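PDB 5HQA: alpha-glucosidase from Pseudoalteromonas sp. K8, which hydrolyses alpha-glucosidic bonds as a calcium-binding member of glycoside hydrolase family 97 that is activated by chloride. Local coordinates for residues G109-V114 against T226-I231; G608-A613 against K635-A640. One frame throughout, in Å; residues are numbered along the deposited sequence. Where two conformers were deposited one is given.

Interaction 1: G109-V114 against T226-I231; sequences GFRYEV and TPWRTI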
loop_
_atom_site.group_PDB
_atom_site.type_symbol
_atom_site.label_atom_id
_atom_site.label_comp_id
_atom_site.label_asym_id
_atom_site.label_seq_id
_atom_site.Cartn_x
_atom_site.Cartn_y
_atom_site.Cartn_z
ATOM N N GLY A 109 9.320 2.682 -16.524
ATOM C CA GLY A 109 8.015 3.324 -16.488
ATOM C C GLY A 109 7.746 3.959 -17.837
ATOM O O GLY A 109 8.666 4.464 -18.488
ATOM N N PHE A 110 6.484 3.917 -18.270
ATOM C CA PHE A 110 6.133 4.649 -19.484
ATOM C C PHE A 110 4.728 5.225 -19.372
ATOM O O PHE A 110 3.877 4.708 -18.641
ATOM C CB PHE A 110 6.273 3.784 -20.766
ATOM C CG PHE A 110 5.343 2.595 -20.836
ATOM C CD1 PHE A 110 4.097 2.708 -21.430
ATOM C CD2 PHE A 110 5.740 1.357 -20.342
ATOM C CE1 PHE A 110 3.239 1.612 -21.511
ATOM C CE2 PHE A 110 4.893 0.252 -20.418
ATOM C CZ PHE A 110 3.636 0.384 -21.003
ATOM N N ARG A 111 4.498 6.320 -20.095
ATOM C CA ARG A 111 3.170 6.916 -20.136
ATOM C C ARG A 111 2.950 7.530 -21.504
ATOM O O ARG A 111 3.896 7.862 -22.223
ATOM C CB ARG A 111 2.975 7.975 -19.045
ATOM C CG ARG A 111 3.702 9.277 -19.334
ATOM C CD ARG A 111 3.357 10.331 -18.303
ATOM N NE ARG A 111 3.986 11.607 -18.625
ATOM C CZ ARG A 111 4.042 12.634 -17.787
ATOM N NH1 ARG A 111 3.509 12.538 -16.574
ATOM N NH2 ARG A 111 4.638 13.757 -18.161
ATOM N N TYR A 112 1.680 7.650 -21.871
ATOM C CA TYR A 112 1.303 8.320 -23.103
ATOM C C TYR A 112 1.150 9.803 -22.838
ATOM O O TYR A 112 0.662 10.208 -21.778
ATOM C CB TYR A 112 -0.021 7.795 -23.633
ATOM C CG TYR A 112 -0.105 6.322 -23.949
ATOM C CD1 TYR A 112 -0.263 5.372 -22.939
ATOM C CD2 TYR A 112 -0.100 5.884 -25.273
ATOM C CE1 TYR A 112 -0.393 4.016 -23.243
ATOM C CE2 TYR A 112 -0.220 4.544 -25.582
ATOM C CZ TYR A 112 -0.376 3.614 -24.567
ATOM O OH TYR A 112 -0.509 2.285 -24.902
ATOM N N GLU A 113 1.543 10.611 -23.814
ATOM C CA GLU A 113 1.316 12.050 -23.780
ATOM C C GLU A 113 0.651 12.415 -25.098
ATOM O O GLU A 113 1.288 12.374 -26.154
ATOM C CB GLU A 113 2.625 12.813 -23.549
ATOM C CG GLU A 113 3.229 12.461 -22.186
ATOM C CD GLU A 113 4.603 13.066 -21.935
ATOM O OE1 GLU A 113 5.084 13.860 -22.777
ATOM O OE2 GLU A 113 5.205 12.733 -20.882
ATOM N N VAL A 114 -0.644 12.706 -25.039
ATOM C CA VAL A 114 -1.436 13.018 -26.224
ATOM C C VAL A 114 -1.576 14.536 -26.296
ATOM O O VAL A 114 -2.225 15.128 -25.420
ATOM C CB VAL A 114 -2.808 12.336 -26.189
ATOM C CG1 VAL A 114 -3.576 12.668 -27.464
ATOM C CG2 VAL A 114 -2.631 10.842 -26.053
ATOM N N THR A 226 -1.581 9.715 -19.687
ATOM C CA THR A 226 -1.962 8.612 -18.814
ATOM C C THR A 226 -1.100 8.620 -17.566
ATOM O O THR A 226 -0.053 9.275 -17.513
ATOM C CB THR A 226 -1.796 7.277 -19.536
ATOM O OG1 THR A 226 -0.403 7.036 -19.762
ATOM C CG2 THR A 226 -2.563 7.256 -20.861
ATOM N N PRO A 227 -1.494 7.875 -16.534
ATOM C CA PRO A 227 -0.540 7.544 -15.471
ATOM C C PRO A 227 0.615 6.741 -16.049
ATOM O O PRO A 227 0.572 6.262 -17.183
ATOM C CB PRO A 227 -1.367 6.708 -14.481
ATOM C CG PRO A 227 -2.820 7.030 -14.811
ATOM C CD PRO A 227 -2.827 7.288 -16.294
ATOM N N TRP A 228 1.666 6.588 -15.251
ATOM C CA TRP A 228 2.774 5.733 -15.650
ATOM C C TRP A 228 2.382 4.265 -15.522
ATOM O O TRP A 228 1.710 3.872 -14.571
ATOM C CB TRP A 228 3.995 6.019 -14.774
ATOM C CG TRP A 228 4.529 7.399 -14.963
ATOM C CD1 TRP A 228 4.159 8.526 -14.286
ATOM C CD2 TRP A 228 5.529 7.802 -15.908
ATOM N NE1 TRP A 228 4.871 9.613 -14.758
ATOM C CE2 TRP A 228 5.718 9.194 -15.749
ATOM C CE3 TRP A 228 6.283 7.120 -16.871
ATOM C CZ2 TRP A 228 6.638 9.918 -16.516
ATOM C CZ3 TRP A 228 7.198 7.843 -17.642
ATOM C CH2 TRP A 228 7.362 9.224 -17.460
ATOM N N ARG A 229 2.789 3.457 -16.494
ATOM C CA ARG A 229 2.741 2.001 -16.389
ATOM C C ARG A 229 4.135 1.542 -15.986
ATOM O O ARG A 229 5.118 1.986 -16.589
ATOM C CB ARG A 229 2.338 1.366 -17.720
ATOM C CG ARG A 229 0.861 1.484 -18.074
ATOM C CD ARG A 229 0.443 2.905 -18.485
ATOM N NE ARG A 229 -1.016 3.004 -18.572
ATOM C CZ ARG A 229 -1.812 3.140 -17.511
ATOM N NH1 ARG A 229 -1.293 3.216 -16.282
ATOM N NH2 ARG A 229 -3.130 3.204 -17.678
ATOM N N THR A 230 4.238 0.699 -14.954
ATOM C CA THR A 230 5.547 0.350 -14.412
ATOM C C THR A 230 5.807 -1.143 -14.535
ATOM O O THR A 230 4.911 -1.966 -14.313
ATOM C CB THR A 230 5.717 0.785 -12.934
ATOM O OG1 THR A 230 4.790 0.085 -12.095
ATOM C CG2 THR A 230 5.476 2.274 -12.784
ATOM N N ILE A 231 7.046 -1.481 -14.889
ATOM C CA ILE A 231 7.503 -2.862 -14.991
ATOM C C ILE A 231 8.796 -2.958 -14.194
ATOM O O ILE A 231 9.861 -2.554 -14.676
ATOM C CB ILE A 231 7.720 -3.303 -16.442
ATOM C CG1 ILE A 231 6.458 -3.031 -17.278
ATOM C CG2 ILE A 231 8.098 -4.780 -16.476
ATOM C CD1 ILE A 231 6.663 -3.209 -18.786
HETATM O O HOH W 1 1.307 10.799 -15.756
#

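Interaction 2: G608-A613 against K635-A640; sequences GKQFEA and KRLVTA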
loop_
_atom_site.group_PDB
_atom_site.type_symbol
_atom_site.label_atom_id
_atom_site.label_comp_id
_atom_site.label_asym_id
_atom_site.label_seq_id
_atom_site.Cartn_x
_atom_site.Cartn_y
_atom_site.Cartn_z
ATOM N N GLY A 608 32.472 0.351 12.548
ATOM C CA GLY A 608 33.143 0.930 13.694
ATOM C C GLY A 608 32.266 1.257 14.879
ATOM O O GLY A 608 32.764 1.830 15.851
ATOM N N LYS A 609 30.979 0.925 14.841
ATOM C CA LYS A 609 30.092 1.150 15.971
ATOM C C LYS A 609 29.747 -0.169 16.646
ATOM O O LYS A 609 29.641 -1.214 15.997
ATOM C CB LYS A 609 28.793 1.832 15.540
ATOM C CG LYS A 609 28.911 3.292 15.172
ATOM C CD LYS A 609 27.526 3.938 15.269
ATOM C CE LYS A 609 27.495 5.330 14.654
ATOM N NZ LYS A 609 26.135 5.929 14.794
ATOM N N GLN A 610 29.568 -0.114 17.958
ATOM C CA GLN A 610 29.115 -1.267 18.717
ATOM C C GLN A 610 27.621 -1.146 18.986
ATOM O O GLN A 610 27.118 -0.061 19.298
ATOM C CB GLN A 610 29.889 -1.395 20.028
ATOM C CG GLN A 610 29.618 -2.692 20.773
ATOM C CD GLN A 610 30.701 -3.026 21.778
ATOM O OE1 GLN A 610 31.889 -3.009 21.458
ATOM N NE2 GLN A 610 30.297 -3.325 23.001
ATOM N N PHE A 611 26.910 -2.263 18.849
ATOM C CA PHE A 611 25.475 -2.314 19.095
ATOM C C PHE A 611 25.156 -3.405 20.107
ATOM O O PHE A 611 25.875 -4.403 20.222
ATOM C CB PHE A 611 24.669 -2.579 17.817
ATOM C CG PHE A 611 24.837 -1.529 16.760
ATOM C CD1 PHE A 611 25.979 -1.500 15.969
ATOM C CD2 PHE A 611 23.845 -0.587 16.537
ATOM C CE1 PHE A 611 26.139 -0.532 14.984
ATOM C CE2 PHE A 611 23.996 0.380 15.548
ATOM C CZ PHE A 611 25.145 0.407 14.771
ATOM N N GLU A 612 24.075 -3.201 20.847
ATOM C CA GLU A 612 23.494 -4.239 21.687
ATOM C C GLU A 612 22.223 -4.707 20.997
ATOM O O GLU A 612 21.223 -3.983 20.969
ATOM C CB GLU A 612 23.200 -3.732 23.092
ATOM C CG GLU A 612 22.651 -4.816 24.006
ATOM C CD GLU A 612 22.275 -4.288 25.379
ATOM O OE1 GLU A 612 21.331 -3.473 25.471
ATOM O OE2 GLU A 612 22.930 -4.685 26.368
ATOM N N ALA A 613 22.270 -5.900 20.412
ATOM C CA ALA A 613 21.084 -6.466 19.793
ATOM C C ALA A 613 20.110 -6.924 20.868
ATOM O O ALA A 613 20.485 -7.661 21.785
ATOM C CB ALA A 613 21.463 -7.634 18.887
ATOM N N LYS A 635 19.810 -10.380 24.839
ATOM C CA LYS A 635 20.672 -9.240 24.549
ATOM C C LYS A 635 22.063 -9.745 24.194
ATOM O O LYS A 635 22.628 -10.575 24.916
ATOM C CB LYS A 635 20.727 -8.268 25.731
ATOM C CG LYS A 635 19.483 -7.394 25.824
ATOM C CD LYS A 635 19.578 -6.354 26.930
ATOM C CE LYS A 635 18.281 -5.567 27.031
ATOM N NZ LYS A 635 18.415 -4.405 27.946
ATOM N N ARG A 636 22.626 -9.209 23.112
ATOM C CA ARG A 636 23.876 -9.707 22.553
ATOM C C ARG A 636 24.643 -8.551 21.926
ATOM O O ARG A 636 24.092 -7.832 21.088
ATOM C CB ARG A 636 23.582 -10.791 21.508
ATOM C CG ARG A 636 24.788 -11.387 20.813
ATOM C CD ARG A 636 24.341 -12.322 19.690
ATOM N NE ARG A 636 23.512 -13.413 20.189
ATOM C CZ ARG A 636 22.846 -14.266 19.415
ATOM N NH1 ARG A 636 22.903 -14.157 18.094
ATOM N NH2 ARG A 636 22.116 -15.230 19.959
ATOM N N LEU A 637 25.904 -8.373 22.324
ATOM C CA LEU A 637 26.736 -7.335 21.720
ATOM C C LEU A 637 27.175 -7.780 20.331
ATOM O O LEU A 637 27.635 -8.911 20.155
ATOM C CB LEU A 637 27.962 -7.042 22.586
ATOM C CG LEU A 637 27.687 -6.453 23.971
ATOM C CD1 LEU A 637 28.979 -6.307 24.748
ATOM C CD2 LEU A 637 26.995 -5.111 23.849
ATOM N N VAL A 638 27.018 -6.898 19.337
ATOM C CA VAL A 638 27.361 -7.212 17.953
ATOM C C VAL A 638 27.942 -5.983 17.265
ATOM O O VAL A 638 27.748 -4.844 17.697
ATOM C CB VAL A 638 26.153 -7.715 17.126
ATOM C CG1 VAL A 638 25.622 -9.039 17.660
ATOM C CG2 VAL A 638 25.049 -6.647 17.079
ATOM N N THR A 639 28.655 -6.237 16.167
ATOM C CA THR A 639 29.135 -5.204 15.259
ATOM C C THR A 639 28.869 -5.660 13.832
ATOM O O THR A 639 28.374 -6.766 13.587
ATOM C CB THR A 639 30.631 -4.920 15.425
ATOM O OG1 THR A 639 31.374 -6.061 14.980
ATOM C CG2 THR A 639 30.976 -4.607 16.881
ATOM N N ALA A 640 29.229 -4.797 12.883
ATOM C CA ALA A 640 29.007 -5.071 11.469
ATOM C C ALA A 640 29.720 -6.331 10.986
ATOM O O ALA A 640 29.345 -6.878 9.945
ATOM C CB ALA A 640 29.462 -3.870 10.638
HETATM O O HOH W 2 29.793 -2.029 13.595
#

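Interaction 1: G109-V114 against T226-I231
Phe110 and Arg229 form the regular part of this antiparallel pairing, a hydrogen-bonded pair with Phe110 N to Arg229 O at 2.9 Å and Arg229 N to Phe110 O at 2.7 Å. Further along, the register skips Pro227. Thr226 N still reaches Tyr112 O, but Tyr112 N turns to a side chain, donating to Thr226 OG1 at 3.0 Å with an N-H...O angle of 162°. The threonine places that oxygen between its own backbone N and carbonyl carbon (chi1 68°), where it also donates to Pro227 O. One hydroxyl thus accepts and donates, standing in for a backbone carbonyl where the ladder is interrupted.

CH-pi contacts lie on both faces of the strand pair. Arg111 lies over the indole of Trp228, its CG making a CH-pi contact 3.9 Å from the six-membered ring centroid and only 1° off the normal; the guanidinium continues over the rim at CZ2. On the other face, Arg229 CB sits over the Phe110 ring in a second CH-pi contact, 3.9 Å from its centroid, while Ile231 CD1 meets that ring's edge.

Charge is handled alongside. Arg111 presents NE and NH2 side-on to Glu113 OE2, with NE at 2.8 Å, and OE2 also pairs with Arg100; a water links Arg111 NH1 to Thr226 O. The guanidinium of Arg229 is instead satisfied by Glu128 and Glu186.

Neighbouring strands 95-104 and 181-187 flank the pair, and strands 30-42 and 122-134 pack on its Phe110 and Tyr112 side: two antiparallel sheets face to face, the beta-sandwich of the galactose mutarotase-like N-terminal region of family 97.

Interaction 2: G608-A613 against K635-A640
Glu612 points its CG anti to the backbone N (chi1 -177°) and stays extended beyond it, while Lys635 sets CG anti to its carbonyl carbon and runs out straight; the two chains meet on the Leu637 face of the strands. The carboxylate lies against the lysine's aliphatic part, with Glu612 OE1 3.7 Å from Lys635 CD. The charged ends are farther apart, Glu612 OE1 to Lys635 NZ being 3.9 Å, a long salt bridge that probably adds a diffuse attraction more than a firm tether. Leu637 CD2 packs beside Glu612 CB on the same face.

Underneath runs a regular backbone ladder. Phe611 and Val638 exchange two hydrogen bonds, as do Ala613 and Arg636, the shortest of the four being Ala613 N to Arg636 O at 2.7 Å, though not a straight one. Consecutive in the chain, strands 611-618 and 631-638 form a beta-hairpin, which supplies the two strands at one border of the antiparallel sheet in the family's C-terminal region; strand 653-660 continues the sheet beyond 611-618, and 631-638 is outermost within the chain.

On the opposite face Phe611, Ala613 and Val638 make an apolar patch, with Arg636 at its side. Val638 CG2 sits between its own N and carbonyl carbon, a position that brings it 4.1 Å from Ala613 CB and 4.2 Å from Phe611 CB. Phe658 of strand 653-660 touches all three, and all three are buried. Arg636 lies against Ile615 of the partner strand, and its guanidinium pairs with Glu634 on its own strand.

Beyond the Phe611-Val638 pair, Thr639 CG2 approaches Lys609 O at 3.8 Å, Thr639 OG1 bonds to Ser641, and a water accepts from Ala640 N (2.9 Å) and donates to Lys609 O, bridging the two segments.

Overall arrangement
Both interactions pair antiparallel strands, yet they hold separate parts of the enzyme: interaction 1 the N-terminal region, interaction 2 the C-terminal one, with nearest atoms about 32 Å apart and no touch. Neither adjoins the annotated metal and glycan sites. The principle they illustrate is that a common backbone scheme takes its side-chain chemistry from its place. In the interior of a sheet, 109-114 against 226-231 is almost wholly buried and relies on ring faces, with charges paired to several carboxylates. At the sheet border, 608-613 against 635-640 keeps one small apolar face inward and gives the other to long, largely exposed side chains and a long ion pair.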